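Local coordinates for protein E3 ubiquitin ligase RavN (Legionella pneumophila, PDB 5MIY) that acts as an E3 ubiquitin ligase, a Legionella effector that probably promotes attachment of ubiquitin to proteins of the infected host cell, at residues M6-D11 with D17-E22; N34-K39 with K58-P63; I87-V92 with D99-E104. All blocks are in the same frame, centred on the assembly; numbering follows the deposited sequence.

Contact 1 (M6-D11 with D17-E22); sequences MPTYFD and DTVLDE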
loop_
_atom_site.group_PDB
_atom_site.type_symbol
_atom_site.label_atom_id
_atom_site.label_comp_id
_atom_site.label_asym_id
_atom_site.label_seq_id
_atom_site.Cartn_x
_atom_site.Cartn_y
_atom_site.Cartn_z
ATOM N N MET A 6 14.622 -13.090 -2.518
ATOM C CA MET A 6 13.589 -12.740 -1.568
ATOM C C MET A 6 12.503 -11.969 -2.305
ATOM O O MET A 6 12.802 -11.258 -3.268
ATOM C CB MET A 6 14.171 -11.881 -0.433
ATOM C CG MET A 6 15.132 -12.626 0.459
ATOM S SD MET A 6 14.173 -13.705 1.544
ATOM C CE MET A 6 13.633 -12.494 2.757
ATOM N N PRO A 7 11.238 -12.119 -1.903
ATOM C CA PRO A 7 10.174 -11.306 -2.513
ATOM C C PRO A 7 10.470 -9.823 -2.339
ATOM O O PRO A 7 10.818 -9.375 -1.246
ATOM C CB PRO A 7 8.918 -11.717 -1.737
ATOM C CG PRO A 7 9.255 -13.020 -1.108
ATOM C CD PRO A 7 10.726 -13.020 -0.857
ATOM N N THR A 8 10.330 -9.063 -3.423
ATOM C CA THR A 8 10.555 -7.623 -3.380
ATOM C C THR A 8 9.350 -6.870 -3.926
ATOM O O THR A 8 8.482 -7.427 -4.607
ATOM C CB THR A 8 11.804 -7.199 -4.170
ATOM O OG1 THR A 8 11.576 -7.396 -5.573
ATOM C CG2 THR A 8 13.039 -7.975 -3.711
ATOM N N TYR A 9 9.313 -5.579 -3.606
ATOM C CA TYR A 9 8.350 -4.648 -4.163
ATOM C C TYR A 9 9.096 -3.399 -4.605
ATOM O O TYR A 9 10.128 -3.043 -4.030
ATOM C CB TYR A 9 7.255 -4.281 -3.146
ATOM C CG TYR A 9 7.750 -3.522 -1.923
ATOM C CD1 TYR A 9 8.399 -4.186 -0.878
ATOM C CD2 TYR A 9 7.550 -2.140 -1.805
ATOM C CE1 TYR A 9 8.841 -3.496 0.246
ATOM C CE2 TYR A 9 7.981 -1.447 -0.686
ATOM C CZ TYR A 9 8.630 -2.123 0.333
ATOM O OH TYR A 9 9.069 -1.424 1.440
ATOM N N PHE A 10 8.580 -2.746 -5.646
ATOM C CA PHE A 10 9.121 -1.458 -6.076
ATOM C C PHE A 10 8.587 -0.386 -5.138
ATOM O O PHE A 10 7.440 0.049 -5.263
ATOM C CB PHE A 10 8.750 -1.151 -7.520
ATOM C CG PHE A 10 9.412 0.091 -8.056
ATOM C CD1 PHE A 10 10.734 0.053 -8.471
ATOM C CD2 PHE A 10 8.724 1.297 -8.116
ATOM C CE1 PHE A 10 11.359 1.194 -8.955
ATOM C CE2 PHE A 10 9.341 2.438 -8.602
ATOM C CZ PHE A 10 10.659 2.388 -9.021
ATOM N N ASP A 11 9.421 0.057 -4.207
ATOM C CA ASP A 11 8.976 1.000 -3.191
ATOM C C ASP A 11 8.791 2.376 -3.813
ATOM O O ASP A 11 9.773 2.961 -4.294
ATOM C CB ASP A 11 9.988 1.071 -2.047
ATOM C CG ASP A 11 9.631 2.130 -1.010
ATOM O OD1 ASP A 11 8.428 2.355 -0.762
ATOM O OD2 ASP A 11 10.558 2.743 -0.441
ATOM N N ASP A 17 13.567 -1.252 -5.888
ATOM C CA ASP A 17 13.148 -2.576 -5.450
ATOM C C ASP A 17 13.634 -2.818 -4.020
ATOM O O ASP A 17 14.796 -2.551 -3.694
ATOM C CB ASP A 17 13.687 -3.645 -6.403
ATOM C CG ASP A 17 12.986 -3.629 -7.762
ATOM O OD1 ASP A 17 11.763 -3.379 -7.813
ATOM O OD2 ASP A 17 13.657 -3.874 -8.785
ATOM N N THR A 18 12.737 -3.318 -3.167
ATOM C CA THR A 18 12.956 -3.421 -1.728
ATOM C C THR A 18 12.480 -4.783 -1.232
ATOM O O THR A 18 11.381 -5.222 -1.585
ATOM C CB THR A 18 12.193 -2.308 -0.983
ATOM O OG1 THR A 18 12.639 -1.019 -1.437
ATOM C CG2 THR A 18 12.383 -2.427 0.539
ATOM N N VAL A 19 13.296 -5.433 -0.393
ATOM C CA VAL A 19 12.923 -6.733 0.165
ATOM C C VAL A 19 11.695 -6.573 1.053
ATOM O O VAL A 19 11.654 -5.719 1.949
ATOM C CB VAL A 19 14.092 -7.356 0.945
ATOM C CG1 VAL A 19 13.602 -8.496 1.828
ATOM C CG2 VAL A 19 15.180 -7.854 -0.009
ATOM N N LEU A 20 10.685 -7.407 0.806
ATOM C CA LEU A 20 9.478 -7.418 1.614
ATOM C C LEU A 20 9.743 -8.143 2.929
ATOM O O LEU A 20 10.266 -9.261 2.930
ATOM C CB LEU A 20 8.362 -8.106 0.831
ATOM C CG LEU A 20 7.013 -8.413 1.469
ATOM C CD1 LEU A 20 6.251 -7.114 1.674
ATOM C CD2 LEU A 20 6.228 -9.349 0.564
ATOM N N ASP A 21 9.407 -7.509 4.053
ATOM C CA ASP A 21 9.526 -8.182 5.341
ATOM C C ASP A 21 8.363 -7.765 6.231
ATOM O O ASP A 21 7.444 -7.062 5.799
ATOM C CB ASP A 21 10.901 -7.933 6.001
ATOM C CG ASP A 21 11.183 -6.458 6.305
ATOM O OD1 ASP A 21 10.245 -5.638 6.372
ATOM O OD2 ASP A 21 12.378 -6.126 6.495
ATOM N N GLU A 22 8.399 -8.224 7.484
ATOM C CA GLU A 22 7.293 -7.981 8.403
ATOM C C GLU A 22 7.132 -6.509 8.760
ATOM O O GLU A 22 6.125 -6.153 9.384
ATOM C CB GLU A 22 7.476 -8.806 9.680
ATOM C CG GLU A 22 8.605 -8.322 10.585
ATOM C CD GLU A 22 9.050 -9.376 11.588
ATOM O OE1 GLU A 22 8.635 -10.550 11.453
ATOM O OE2 GLU A 22 9.817 -9.032 12.511
HETATM O O HOH W 1 9.934 -5.297 -6.948
HETATM O O HOH W 2 10.102 -3.079 3.523
HETATM O O HOH W 3 12.837 1.251 0.135
#
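Met6 begins the pairing of 6-11 with 17-22 loosely: its folded chain brings CE to 4.1 Å from Val19 CG1, just before strand 8-11 begins. Pro7 contributes a backbone bond, its O accepting from Leu20 N at 2.8 Å in a nearly straight approach (173° at the hydrogen), while Pro7 CB lies 4.3 Å from Leu20 CD2. At Thr8, a non-hydrogen-bonded position opposite Val19, CA lies 3.1 Å from Thr18 O in a CA-H...O contact, and OG1 shares a water with Asp17 OD1. Tyr9 and Thr18 form the hydrogen-bonded pair of this antiparallel hairpin, Tyr9 N giving to Thr18 O at 2.9 Å and Tyr9 O accepting from Thr18 N. With CG lodged between the backbone N and carbonyl carbon (chi1 65°), the tyrosine ring runs alongside Thr18, whose CB sits over one face in a CH-pi contact, 4.0 Å from the centroid. A second water meets the phenol OH in the ring plane. Phe10 shares the other face of the hairpin with Asp17, whose OD1 reaches the ring edge 3.6 Å from Phe10 CD1, carboxylate and ring planes being 79° apart. Asp11 closes the segment: its OD2 is bonded to Ser42 OG, Met14 N and a water that donates to it and accepts from Thr18 OG1, so the buried carboxylate is well satisfied and ties the strand to the turn. Backbone bonds from Thr8 to Asp80 and Leu82 tie the hairpin to the loop between helices 64-68 and 89-96, Tyr9 packs on Thr24 and Ser42, and Leu20 rests on Leu67 and Ile68 of helix 64-68.

Contact 2 (N34-K39 with K58-P63); sequences NKFSIK and KYWPIP. With SO4 (sulfate ion), chain F.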
loop_
_atom_site.group_PDB
_atom_site.type_symbol
_atom_site.label_atom_id
_atom_site.label_comp_id
_atom_site.label_asym_id
_atom_site.label_seq_id
_atom_site.Cartn_x
_atom_site.Cartn_y
_atom_site.Cartn_z
ATOM N N ASN A 34 -14.763 -3.966 -9.195
ATOM C CA ASN A 34 -14.203 -5.317 -9.070
ATOM C C ASN A 34 -12.713 -5.358 -9.423
ATOM O O ASN A 34 -12.191 -6.387 -9.859
ATOM C CB ASN A 34 -14.990 -6.319 -9.923
ATOM C CG ASN A 34 -14.763 -7.762 -9.497
ATOM O OD1 ASN A 34 -14.776 -8.081 -8.307
ATOM N ND2 ASN A 34 -14.544 -8.639 -10.470
ATOM N N LYS A 35 -12.005 -4.243 -9.228
ATOM C CA LYS A 35 -10.584 -4.147 -9.551
ATOM C C LYS A 35 -9.848 -3.523 -8.372
ATOM O O LYS A 35 -10.042 -2.341 -8.068
ATOM C CB LYS A 35 -10.356 -3.336 -10.829
ATOM C CG LYS A 35 -10.921 -3.992 -12.083
ATOM C CD LYS A 35 -10.631 -3.170 -13.331
ATOM C CE LYS A 35 -9.143 -2.926 -13.506
ATOM N NZ LYS A 35 -8.862 -2.059 -14.687
ATOM N N PHE A 36 -9.003 -4.312 -7.715
ATOM C CA PHE A 36 -8.251 -3.866 -6.554
ATOM C C PHE A 36 -6.764 -4.103 -6.781
ATOM O O PHE A 36 -6.369 -4.991 -7.542
ATOM C CB PHE A 36 -8.722 -4.588 -5.283
ATOM C CG PHE A 36 -10.186 -4.404 -4.992
ATOM C CD1 PHE A 36 -11.134 -5.236 -5.568
ATOM C CD2 PHE A 36 -10.616 -3.386 -4.157
ATOM C CE1 PHE A 36 -12.481 -5.061 -5.308
ATOM C CE2 PHE A 36 -11.963 -3.203 -3.895
ATOM C CZ PHE A 36 -12.897 -4.044 -4.474
ATOM N N SER A 37 -5.936 -3.300 -6.118
ATOM C CA SER A 37 -4.494 -3.389 -6.287
ATOM C C SER A 37 -3.816 -3.494 -4.929
ATOM O O SER A 37 -4.170 -2.779 -3.985
ATOM C CB SER A 37 -3.949 -2.183 -7.058
ATOM O OG SER A 37 -2.544 -2.270 -7.206
ATOM N N ILE A 38 -2.835 -4.384 -4.838
ATOM C CA ILE A 38 -2.037 -4.540 -3.629
ATOM C C ILE A 38 -0.856 -3.571 -3.679
ATOM O O ILE A 38 -0.108 -3.529 -4.664
ATOM C CB ILE A 38 -1.572 -5.999 -3.469
ATOM C CG1 ILE A 38 -1.024 -6.229 -2.063
ATOM C CG2 ILE A 38 -0.584 -6.395 -4.556
ATOM C CD1 ILE A 38 -2.127 -6.281 -1.011
ATOM N N LYS A 39 -0.702 -2.766 -2.629
ATOM C CA LYS A 39 0.361 -1.772 -2.560
ATOM C C LYS A 39 1.271 -2.059 -1.374
ATOM O O LYS A 39 0.828 -2.548 -0.332
ATOM C CB LYS A 39 -0.206 -0.349 -2.435
ATOM C CG LYS A 39 -1.167 0.031 -3.550
ATOM C CD LYS A 39 -0.480 -0.001 -4.913
ATOM C CE LYS A 39 -1.404 0.534 -5.996
ATOM N NZ LYS A 39 -0.751 0.615 -7.332
ATOM N N LYS A 58 -8.630 6.071 0.150
ATOM C CA LYS A 58 -9.171 4.993 0.963
ATOM C C LYS A 58 -8.360 3.730 0.716
ATOM O O LYS A 58 -7.926 3.475 -0.411
ATOM C CB LYS A 58 -10.649 4.746 0.634
ATOM C CG LYS A 58 -11.533 5.982 0.768
ATOM C CD LYS A 58 -13.011 5.612 0.756
ATOM C CE LYS A 58 -13.891 6.818 1.086
ATOM N NZ LYS A 58 -13.513 7.475 2.374
ATOM N N TYR A 59 -8.151 2.943 1.770
ATOM C CA TYR A 59 -7.387 1.711 1.646
ATOM C C TYR A 59 -7.895 0.691 2.655
ATOM O O TYR A 59 -8.537 1.037 3.652
ATOM C CB TYR A 59 -5.882 1.949 1.850
ATOM C CG TYR A 59 -5.523 2.369 3.257
ATOM C CD1 TYR A 59 -5.532 3.711 3.625
ATOM C CD2 TYR A 59 -5.166 1.430 4.218
ATOM C CE1 TYR A 59 -5.217 4.103 4.898
ATOM C CE2 TYR A 59 -4.837 1.820 5.507
ATOM C CZ TYR A 59 -4.866 3.162 5.836
ATOM O OH TYR A 59 -4.540 3.574 7.110
ATOM N N TRP A 60 -7.578 -0.577 2.392
ATOM C CA TRP A 60 -7.889 -1.675 3.293
ATOM C C TRP A 60 -6.568 -2.251 3.788
ATOM O O TRP A 60 -5.783 -2.758 2.972
ATOM C CB TRP A 60 -8.721 -2.757 2.586
ATOM C CG TRP A 60 -10.129 -2.314 2.207
ATOM C CD1 TRP A 60 -11.268 -2.483 2.938
ATOM C CD2 TRP A 60 -10.522 -1.626 1.009
ATOM N NE1 TRP A 60 -12.348 -1.952 2.267
ATOM C CE2 TRP A 60 -11.916 -1.416 1.083
ATOM C CE3 TRP A 60 -9.829 -1.166 -0.116
ATOM C CZ2 TRP A 60 -12.629 -0.762 0.076
ATOM C CZ3 TRP A 60 -10.536 -0.523 -1.115
ATOM C CH2 TRP A 60 -11.928 -0.330 -1.015
ATOM N N PRO A 61 -6.260 -2.179 5.082
ATOM C CA PRO A 61 -4.991 -2.730 5.568
ATOM C C PRO A 61 -4.936 -4.244 5.437
ATOM O O PRO A 61 -5.936 -4.943 5.602
ATOM C CB PRO A 61 -4.955 -2.302 7.042
ATOM C CG PRO A 61 -6.371 -1.991 7.392
ATOM C CD PRO A 61 -7.012 -1.488 6.141
ATOM N N ILE A 62 -3.734 -4.737 5.137
ATOM C CA ILE A 62 -3.422 -6.158 4.969
ATOM C C ILE A 62 -2.160 -6.418 5.786
ATOM O O ILE A 62 -1.187 -5.652 5.666
ATOM C CB ILE A 62 -3.194 -6.508 3.488
ATOM C CG1 ILE A 62 -4.389 -6.098 2.622
ATOM C CG2 ILE A 62 -2.805 -7.975 3.311
ATOM C CD1 ILE A 62 -5.548 -7.074 2.643
ATOM N N PRO A 63 -2.118 -7.444 6.637
ATOM C CA PRO A 63 -0.864 -7.748 7.341
ATOM C C PRO A 63 0.217 -8.138 6.344
ATOM O O PRO A 63 -0.035 -8.881 5.394
ATOM C CB PRO A 63 -1.245 -8.921 8.258
ATOM C CG PRO A 63 -2.766 -8.872 8.358
ATOM C CD PRO A 63 -3.217 -8.349 7.026
HETATM S S SO4 F . -10.680 7.201 -3.242
HETATM O O1 SO4 F . -9.655 8.223 -3.063
HETATM O O2 SO4 F . -10.993 7.077 -4.663
HETATM O O3 SO4 F . -11.887 7.591 -2.514
HETATM O O4 SO4 F . -10.194 5.920 -2.735
#
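Trp60 NE1 is hydrogen-bonded to the backbone O of Thr103, a tie that holds the indole by its pyrrole side while its benzo side meets Phe36. The two rings form a T-shaped pair: the edge of Phe36 is turned toward the face of the six-membered ring of Trp60, with centroids 5.7 Å apart and planes at 80°. The closest atoms are Phe36 CE2 and Trp60 CH2, at 4.1 Å. Both side chains place CG beside their own backbone N (chi1 -58° for Phe36), and they lean together across the face of the sheet. Farther along, Ile38 CD1 comes to 4.3 Å from Ile62 CG1, an apolar touch that extends the same buried layer. No hydrogen bond links the two segments. At the start of 58-63, Lys58 N donates to O4 of a sulfate ion at 3.3 Å; the ion, probably from the crystallisation liquor, is also held by Glu57 N. Strands 35-41 and 58-61 flank strand 25-32, which pairs with both, so the contact bridges over this central strand. Leu28 and Val26 of strand 25-32 touch Phe36 and Ile38 respectively, and helix 89-96 lies against the layer through Val92 and Phe96.

Contact 3 (I87-V92 with D99-E104); sequences ISKDQV and DPDKTE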
loop_
_atom_site.group_PDB
_atom_site.type_symbol
_atom_site.label_atom_id
_atom_site.label_comp_id
_atom_site.label_asym_id
_atom_site.label_seq_id
_atom_site.Cartn_x
_atom_site.Cartn_y
_atom_site.Cartn_z
ATOM N N ILE A 87 -6.527 -7.233 -9.091
ATOM C CA ILE A 87 -7.175 -8.496 -8.761
ATOM C C ILE A 87 -8.636 -8.240 -8.416
ATOM O O ILE A 87 -9.008 -7.169 -7.927
ATOM C CB ILE A 87 -6.461 -9.240 -7.607
ATOM C CG1 ILE A 87 -6.602 -8.479 -6.290
ATOM C CG2 ILE A 87 -4.991 -9.465 -7.938
ATOM C CD1 ILE A 87 -5.975 -9.205 -5.120
ATOM N N SER A 88 -9.466 -9.246 -8.683
ATOM C CA SER A 88 -10.901 -9.154 -8.473
ATOM C C SER A 88 -11.243 -9.231 -6.989
ATOM O O SER A 88 -10.436 -9.660 -6.160
ATOM C CB SER A 88 -11.615 -10.286 -9.207
ATOM O OG SER A 88 -11.474 -11.497 -8.478
ATOM N N LYS A 89 -12.477 -8.830 -6.665
ATOM C CA LYS A 89 -12.956 -8.937 -5.290
ATOM C C LYS A 89 -12.925 -10.382 -4.808
ATOM O O LYS A 89 -12.592 -10.650 -3.647
ATOM C CB LYS A 89 -14.373 -8.368 -5.181
ATOM C CG LYS A 89 -15.078 -8.676 -3.868
ATOM C CD LYS A 89 -16.390 -7.910 -3.751
ATOM C CE LYS A 89 -17.314 -8.205 -4.921
ATOM N NZ LYS A 89 -18.490 -7.284 -4.950
ATOM N N ASP A 90 -13.277 -11.328 -5.685
ATOM C CA ASP A 90 -13.209 -12.738 -5.321
ATOM C C ASP A 90 -11.779 -13.140 -4.993
ATOM O O ASP A 90 -11.518 -13.783 -3.969
ATOM C CB ASP A 90 -13.765 -13.605 -6.455
ATOM C CG ASP A 90 -15.281 -13.670 -6.452
ATOM O OD1 ASP A 90 -15.881 -13.584 -5.358
ATOM O OD2 ASP A 90 -15.871 -13.809 -7.547
ATOM N N GLN A 91 -10.833 -12.753 -5.855
ATOM C CA GLN A 91 -9.425 -13.021 -5.580
ATOM C C GLN A 91 -8.979 -12.365 -4.279
ATOM O O GLN A 91 -8.206 -12.957 -3.515
ATOM C CB GLN A 91 -8.564 -12.552 -6.753
ATOM C CG GLN A 91 -8.704 -13.427 -7.994
ATOM C CD GLN A 91 -8.124 -12.779 -9.238
ATOM O OE1 GLN A 91 -8.059 -11.554 -9.340
ATOM N NE2 GLN A 91 -7.704 -13.602 -10.195
ATOM N N VAL A 92 -9.457 -11.144 -4.003
ATOM C CA VAL A 92 -9.129 -10.499 -2.733
ATOM C C VAL A 92 -9.615 -11.351 -1.568
ATOM O O VAL A 92 -8.898 -11.552 -0.580
ATOM C CB VAL A 92 -9.723 -9.077 -2.666
ATOM C CG1 VAL A 92 -9.579 -8.522 -1.263
ATOM C CG2 VAL A 92 -9.061 -8.158 -3.675
ATOM N N ASP A 99 -13.596 -9.081 2.338
ATOM C CA ASP A 99 -14.487 -8.557 1.316
ATOM C C ASP A 99 -14.419 -7.040 1.394
ATOM O O ASP A 99 -14.962 -6.461 2.348
ATOM C CB ASP A 99 -15.919 -9.043 1.510
ATOM C CG ASP A 99 -16.803 -8.757 0.297
ATOM O OD1 ASP A 99 -16.499 -7.816 -0.473
ATOM O OD2 ASP A 99 -17.807 -9.474 0.102
ATOM N N PRO A 100 -13.769 -6.363 0.448
ATOM C CA PRO A 100 -13.634 -4.903 0.561
ATOM C C PRO A 100 -14.944 -4.163 0.359
ATOM O O PRO A 100 -15.155 -3.120 0.989
ATOM C CB PRO A 100 -12.613 -4.562 -0.532
ATOM C CG PRO A 100 -12.755 -5.667 -1.529
ATOM C CD PRO A 100 -13.110 -6.896 -0.756
ATOM N N ASP A 101 -15.837 -4.674 -0.491
ATOM C CA ASP A 101 -17.123 -4.018 -0.693
ATOM C C ASP A 101 -18.082 -4.238 0.471
ATOM O O ASP A 101 -19.167 -3.651 0.469
ATOM C CB ASP A 101 -17.760 -4.491 -2.003
ATOM C CG ASP A 101 -17.039 -3.948 -3.232
ATOM O OD1 ASP A 101 -16.308 -2.938 -3.100
ATOM O OD2 ASP A 101 -17.195 -4.531 -4.327
ATOM N N LYS A 102 -17.705 -5.054 1.460
ATOM C CA LYS A 102 -18.461 -5.202 2.697
ATOM C C LYS A 102 -17.631 -4.868 3.935
ATOM O O LYS A 102 -18.052 -5.182 5.055
ATOM C CB LYS A 102 -19.026 -6.623 2.807
ATOM C CG LYS A 102 -19.664 -7.134 1.516
ATOM C CD LYS A 102 -21.078 -7.669 1.737
ATOM C CE LYS A 102 -21.580 -8.395 0.494
ATOM N NZ LYS A 102 -20.505 -9.259 -0.096
ATOM N N THR A 103 -16.472 -4.231 3.775
ATOM C CA THR A 103 -15.652 -3.813 4.903
ATOM C C THR A 103 -15.339 -2.333 4.743
ATOM O O THR A 103 -15.004 -1.885 3.645
ATOM C CB THR A 103 -14.349 -4.624 4.991
ATOM O OG1 THR A 103 -14.659 -6.022 5.075
ATOM C CG2 THR A 103 -13.525 -4.221 6.221
ATOM N N GLU A 104 -15.469 -1.584 5.823
ATOM C CA GLU A 104 -15.229 -0.152 5.748
ATOM C C GLU A 104 -13.734 0.071 5.579
ATOM O O GLU A 104 -12.954 -0.437 6.393
ATOM C CB GLU A 104 -15.739 0.547 7.000
ATOM C CG GLU A 104 -15.696 2.063 6.923
ATOM C CD GLU A 104 -16.820 2.706 7.708
ATOM O OE1 GLU A 104 -17.324 2.069 8.657
ATOM O OE2 GLU A 104 -17.207 3.841 7.365
#
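This is a mixed polar and apolar contact between the first turn of helix 89-96 and the loop that follows the helix on its way to strand 106-107, and one lysine carries most of it. Lys89 starts with CG trans to the backbone N (chi1 168°) and bends at chi3, which brings NZ to 3.1 Å from Asp101 OD2. This salt bridge uses the anti lone pair of OD2, and the two side chains meet at about a right angle. The other oxygen of Asp101 pairs with Lys30, so the carboxylate is shared between two lysines and would probably be kept ionised. On the way, the aliphatic part of Lys89 passes Asp99, with Asp99 OD1 3.3 Å from Lys89 CD, and also touches Pro100. One turn on, Val92 CG1 packs on Pro100 CD at 3.9 Å. The loop is braced internally: Lys102 NZ meets Asp99 OD2 at 2.7 Å on the syn side, though 34° out of the carboxylate plane, and Asp99 O is gripped from opposite faces by Lys102 N and Thr103 OG1. On the helix side, Ser88 and Gln91 form a capping box, with Gln91 N bonded to Ser88 OG at 3.0 Å and Ser88 N to Gln91 OE1. Helix start and loop together pack against Phe36 of strand 35-41, which touches Lys89, Val92, Pro100 and Asp101.

Contacts 2 and 3 share a single neighbourhood, their centres about 8 Å apart. Phe36 O lies 2.7 Å from Ile87 N, and Asn34 OD1 is 2.9 Å from Lys89 N, both probable hydrogen bonds, while Phe36 CZ packs 3.4 Å from Pro100 CG. One phenylalanine therefore belongs to both packing layers, joining sheet and helix. Contact 1 stands apart as a separate hairpin, its centre about 17 Å from that of contact 2, with nearest atoms about 6 Å apart and no touch, and about 24 Å from that of contact 3. The Asp11 side chain is about 11 Å from a bound sodium ion. Along the chain each contact closes before the next opens.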